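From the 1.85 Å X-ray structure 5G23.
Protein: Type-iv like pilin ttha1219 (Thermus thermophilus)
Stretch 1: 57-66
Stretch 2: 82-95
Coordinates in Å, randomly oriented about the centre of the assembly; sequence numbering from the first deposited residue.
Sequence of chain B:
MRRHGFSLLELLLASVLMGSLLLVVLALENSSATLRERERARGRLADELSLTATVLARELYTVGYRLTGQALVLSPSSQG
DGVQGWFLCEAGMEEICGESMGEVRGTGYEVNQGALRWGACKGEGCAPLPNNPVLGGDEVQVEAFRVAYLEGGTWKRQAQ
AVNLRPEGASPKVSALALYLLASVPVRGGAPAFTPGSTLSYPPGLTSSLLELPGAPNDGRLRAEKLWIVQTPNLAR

Stretch 1, residues 57-66: ARELYTVGYR
Stretch 2 82-95: GVQGWFLCEAGMEE

Stretch 1 enters as the last part of a helix (phi/psi near -65/-40), with Tyr-61 N hydrogen-bonded to Ala-57 O at 3.0 Å, and then unwinds into a type II turn from Thr-62 to Tyr-65, closed by Tyr-65 N to Thr-62 O at 3.0 Å. Val-63 (-61/132) and Gly-64 (96/-8) occupy its corners; at the latter angles a CB would jam against the preceding carbonyl, so glycine fits. Stretch 2 is strand from Gly-82 (near -135/150), then loop; Gly-64 to Arg-66 runs parallel to it. The turn docks on this strand, with the CA atoms of Gly-64 and Phe-87 4.7 Å apart and those of Arg-66 and Leu-88 5.6 Å apart. Two backbone hydrogen bonds fix the register: Gly-64 N to Trp-86 O, 2.8 Å, and Leu-88 N to Tyr-65 O, 2.9 Å.

Gly-85 leaves space for Val-63 (t), whose CG1 lies 3.9 Å from Gly-85 CA; a CB on Gly-85 would stand 2.6 Å from Val-63 CG2. Nearby, Leu-60 CD2 (chi1 m, chi2 t) meets Val-83 CG2 at 4.2 Å. Phe-87 (chi1 54°, chi2 -82°) points toward the turn, placing one ring face beneath Thr-62 OG1, which is 3.8 Å from Phe-87 CD1. Thr-62 (p) spends OG1 on the helix, donating to Glu-59 O at 2.8 Å, while its CG2 packs 3.5 Å from Glu-94 OE1.

Tyr-65 (t, chi2 71°) reaches along stretch 2, and its OH donates to Glu-90 OE1 at 2.7 Å. Glu-90 OE1 also receives a weak hydrogen bond within a salt bridge from Arg-66 NH1, 3.0 Å, so extended Glu-90 (t, t) joins both residues. Leu-88 CD2 covers one face of the Arg-66 guanidinium, and Met-93 CE packs 3.9 Å from Tyr-65 CZ. Arg-58 NE and Glu-94 OE2, 4.3 Å apart, are too distant for a salt bridge.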

# COMPACT_ATOMS: atom_id res chain seq x y z
N ALA B 57 2.77 -6.90 0.35
CA ALA B 57 2.52 -7.87 1.39
C ALA B 57 1.08 -8.03 1.69
O ALA B 57 0.58 -9.15 1.84
CB ALA B 57 3.23 -7.52 2.65
N ARG B 58 0.37 -6.91 1.71
CA ARG B 58 -1.06 -6.98 2.02
C ARG B 58 -1.81 -7.73 0.95
O ARG B 58 -2.74 -8.48 1.24
CB ARG B 58 -1.64 -5.59 2.21
CG ARG B 58 -3.04 -5.58 2.77
CD ARG B 58 -3.72 -4.18 2.91
NE ARG B 58 -5.00 -4.31 3.64
CZ ARG B 58 -5.35 -3.68 4.76
NH1 ARG B 58 -4.54 -2.75 5.33
NH2 ARG B 58 -6.54 -3.94 5.31
N GLU B 59 -1.42 -7.54 -0.29
CA GLU B 59 -2.07 -8.18 -1.37
C GLU B 59 -1.74 -9.69 -1.42
O GLU B 59 -2.60 -10.52 -1.69
CB GLU B 59 -1.63 -7.44 -2.63
CG GLU B 59 -2.19 -7.89 -3.95
CD GLU B 59 -3.51 -7.27 -4.24
OE1 GLU B 59 -3.94 -6.39 -3.46
OE2 GLU B 59 -4.15 -7.78 -5.17
N LEU B 60 -0.48 -10.06 -1.22
CA LEU B 60 -0.05 -11.42 -1.38
C LEU B 60 -0.46 -12.32 -0.19
O LEU B 60 -0.65 -13.53 -0.39
CB LEU B 60 1.45 -11.51 -1.65
CG LEU B 60 1.84 -10.91 -3.01
CD1 LEU B 60 3.34 -10.78 -3.15
CD2 LEU B 60 1.30 -11.73 -4.19
N TYR B 61 -0.62 -11.74 0.99
CA TYR B 61 -1.06 -12.50 2.15
C TYR B 61 -2.41 -13.20 1.87
O TYR B 61 -2.68 -14.26 2.38
CB TYR B 61 -1.23 -11.58 3.35
CG TYR B 61 -1.68 -12.27 4.59
CD1 TYR B 61 -0.75 -12.89 5.41
CD2 TYR B 61 -3.02 -12.30 4.97
CE1 TYR B 61 -1.13 -13.52 6.59
CE2 TYR B 61 -3.41 -12.91 6.15
CZ TYR B 61 -2.44 -13.55 6.95
OH TYR B 61 -2.80 -14.20 8.10
N THR B 62 -3.24 -12.54 1.09
CA THR B 62 -4.58 -13.06 0.81
C THR B 62 -4.61 -14.21 -0.23
O THR B 62 -5.61 -14.85 -0.42
CB THR B 62 -5.53 -11.90 0.34
OG1 THR B 62 -5.19 -11.43 -0.96
CG2 THR B 62 -5.42 -10.69 1.20
N VAL B 63 -3.50 -14.45 -0.94
CA VAL B 63 -3.55 -15.38 -2.08
C VAL B 63 -3.96 -16.73 -1.59
O VAL B 63 -3.44 -17.23 -0.62
CB VAL B 63 -2.21 -15.34 -2.84
CG1 VAL B 63 -2.16 -16.45 -3.84
CG2 VAL B 63 -2.09 -14.02 -3.57
N GLY B 64 -4.93 -17.34 -2.29
CA GLY B 64 -5.41 -18.63 -1.95
C GLY B 64 -6.66 -18.62 -1.08
O GLY B 64 -7.26 -19.63 -0.88
N TYR B 65 -7.05 -17.46 -0.59
CA TYR B 65 -8.14 -17.34 0.39
C TYR B 65 -9.42 -17.92 -0.14
O TYR B 65 -9.92 -17.48 -1.18
CB TYR B 65 -8.36 -15.88 0.74
CG TYR B 65 -9.40 -15.66 1.81
CD1 TYR B 65 -9.12 -16.02 3.13
CD2 TYR B 65 -10.62 -15.11 1.52
CE1 TYR B 65 -10.05 -15.82 4.14
CE2 TYR B 65 -11.57 -14.92 2.51
CZ TYR B 65 -11.27 -15.27 3.81
OH TYR B 65 -12.21 -15.10 4.77
N ARG B 66 -9.89 -18.94 0.55
CA ARG B 66 -11.09 -19.71 0.26
C ARG B 66 -11.15 -20.18 -1.19
O ARG B 66 -12.22 -20.28 -1.74
CB ARG B 66 -12.35 -18.93 0.70
CG ARG B 66 -12.33 -18.62 2.20
CD ARG B 66 -13.51 -17.78 2.68
NE ARG B 66 -14.78 -18.33 2.21
CZ ARG B 66 -15.94 -17.67 2.20
NH1 ARG B 66 -16.04 -16.42 2.69
NH2 ARG B 66 -17.02 -18.26 1.72
N GLY B 82 8.38 -12.70 -11.70
CA GLY B 82 6.97 -12.41 -11.81
C GLY B 82 6.19 -13.23 -10.84
O GLY B 82 6.59 -14.34 -10.53
N VAL B 83 5.16 -12.65 -10.27
CA VAL B 83 4.32 -13.40 -9.37
C VAL B 83 2.85 -13.13 -9.72
O VAL B 83 2.49 -11.97 -9.99
CB VAL B 83 4.65 -13.17 -7.89
CG1 VAL B 83 4.70 -11.73 -7.55
CG2 VAL B 83 3.62 -13.86 -7.01
N GLN B 84 2.08 -14.18 -9.83
CA GLN B 84 0.62 -14.09 -9.97
C GLN B 84 -0.07 -14.88 -8.87
O GLN B 84 0.39 -15.96 -8.53
CB GLN B 84 0.12 -14.55 -11.33
CG GLN B 84 0.83 -13.95 -12.54
CD GLN B 84 0.56 -14.76 -13.78
OE1 GLN B 84 -0.47 -14.56 -14.42
NE2 GLN B 84 1.40 -15.76 -14.05
N GLY B 85 -1.22 -14.37 -8.41
CA GLY B 85 -2.01 -15.01 -7.41
C GLY B 85 -3.52 -14.78 -7.53
O GLY B 85 -3.95 -13.82 -8.13
N TRP B 86 -4.30 -15.70 -6.99
CA TRP B 86 -5.79 -15.59 -7.08
C TRP B 86 -6.35 -15.85 -5.68
O TRP B 86 -5.72 -16.54 -4.82
CB TRP B 86 -6.33 -16.57 -8.10
CG TRP B 86 -5.90 -16.31 -9.48
CD1 TRP B 86 -6.58 -15.61 -10.42
CD2 TRP B 86 -4.66 -16.71 -10.10
NE1 TRP B 86 -5.83 -15.51 -11.58
CE2 TRP B 86 -4.66 -16.21 -11.40
CE3 TRP B 86 -3.54 -17.43 -9.63
CZ2 TRP B 86 -3.59 -16.40 -12.27
CZ3 TRP B 86 -2.51 -17.68 -10.50
CH2 TRP B 86 -2.52 -17.13 -11.82
N PHE B 87 -7.50 -15.32 -5.42
CA PHE B 87 -8.22 -15.51 -4.15
C PHE B 87 -9.70 -15.23 -4.35
O PHE B 87 -10.11 -14.59 -5.32
CB PHE B 87 -7.66 -14.60 -3.06
CG PHE B 87 -7.64 -13.13 -3.47
CD1 PHE B 87 -6.63 -12.62 -4.25
CD2 PHE B 87 -8.65 -12.29 -3.09
CE1 PHE B 87 -6.61 -11.27 -4.66
CE2 PHE B 87 -8.64 -10.94 -3.45
CZ PHE B 87 -7.63 -10.44 -4.26
N LEU B 88 -10.51 -15.72 -3.42
CA LEU B 88 -11.92 -15.49 -3.40
C LEU B 88 -12.22 -14.22 -2.64
O LEU B 88 -11.69 -13.97 -1.58
CB LEU B 88 -12.65 -16.62 -2.69
CG LEU B 88 -14.18 -16.52 -2.78
CD1 LEU B 88 -14.66 -16.81 -4.18
CD2 LEU B 88 -14.88 -17.45 -1.79
N CYS B 89 -13.04 -13.38 -3.21
CA CYS B 89 -13.45 -12.17 -2.52
C CYS B 89 -14.60 -12.38 -1.53
O CYS B 89 -15.61 -12.89 -1.92
CB CYS B 89 -13.85 -11.16 -3.58
SG CYS B 89 -12.44 -10.42 -4.32
N GLU B 90 -14.43 -11.92 -0.29
CA GLU B 90 -15.50 -11.80 0.75
C GLU B 90 -15.79 -10.30 0.92
O GLU B 90 -14.86 -9.50 1.11
CB GLU B 90 -15.04 -12.37 2.12
CG GLU B 90 -16.03 -12.37 3.35
CD GLU B 90 -15.61 -13.43 4.43
OE1 GLU B 90 -14.61 -14.15 4.09
OE2 GLU B 90 -16.20 -13.60 5.59
N ALA B 91 -17.05 -9.91 0.83
CA ALA B 91 -17.42 -8.49 1.00
C ALA B 91 -16.81 -7.85 2.26
O ALA B 91 -16.70 -8.50 3.31
CB ALA B 91 -18.92 -8.35 1.03
N GLY B 92 -16.39 -6.59 2.15
CA GLY B 92 -16.01 -5.78 3.29
C GLY B 92 -14.54 -5.86 3.67
O GLY B 92 -14.05 -5.00 4.42
N MET B 93 -13.84 -6.86 3.16
CA MET B 93 -12.44 -7.15 3.59
C MET B 93 -11.39 -6.39 2.78
O MET B 93 -10.46 -5.81 3.35
CB MET B 93 -12.18 -8.68 3.63
CG MET B 93 -12.62 -9.34 4.95
SD MET B 93 -12.44 -11.14 5.22
CE MET B 93 -10.78 -11.54 4.67
N GLU B 94 -11.52 -6.39 1.46
CA GLU B 94 -10.48 -5.91 0.58
C GLU B 94 -11.10 -4.99 -0.46
O GLU B 94 -12.13 -5.29 -1.06
CB GLU B 94 -9.70 -7.05 -0.08
CG GLU B 94 -9.17 -8.10 0.99
CD GLU B 94 -7.83 -7.71 1.68
OE1 GLU B 94 -6.82 -7.52 0.94
OE2 GLU B 94 -7.75 -7.58 2.95
N GLU B 95 -10.49 -3.81 -0.62
CA GLU B 95 -11.01 -2.78 -1.46
C GLU B 95 -11.28 -3.27 -2.88
O GLU B 95 -12.32 -2.97 -3.44
CB GLU B 95 -10.00 -1.62 -1.54
CG GLU B 95 -10.61 -0.33 -2.01
CD GLU B 95 -9.61 0.76 -2.31
OE1 GLU B 95 -8.36 0.50 -2.15
OE2 GLU B 95 -10.08 1.89 -2.63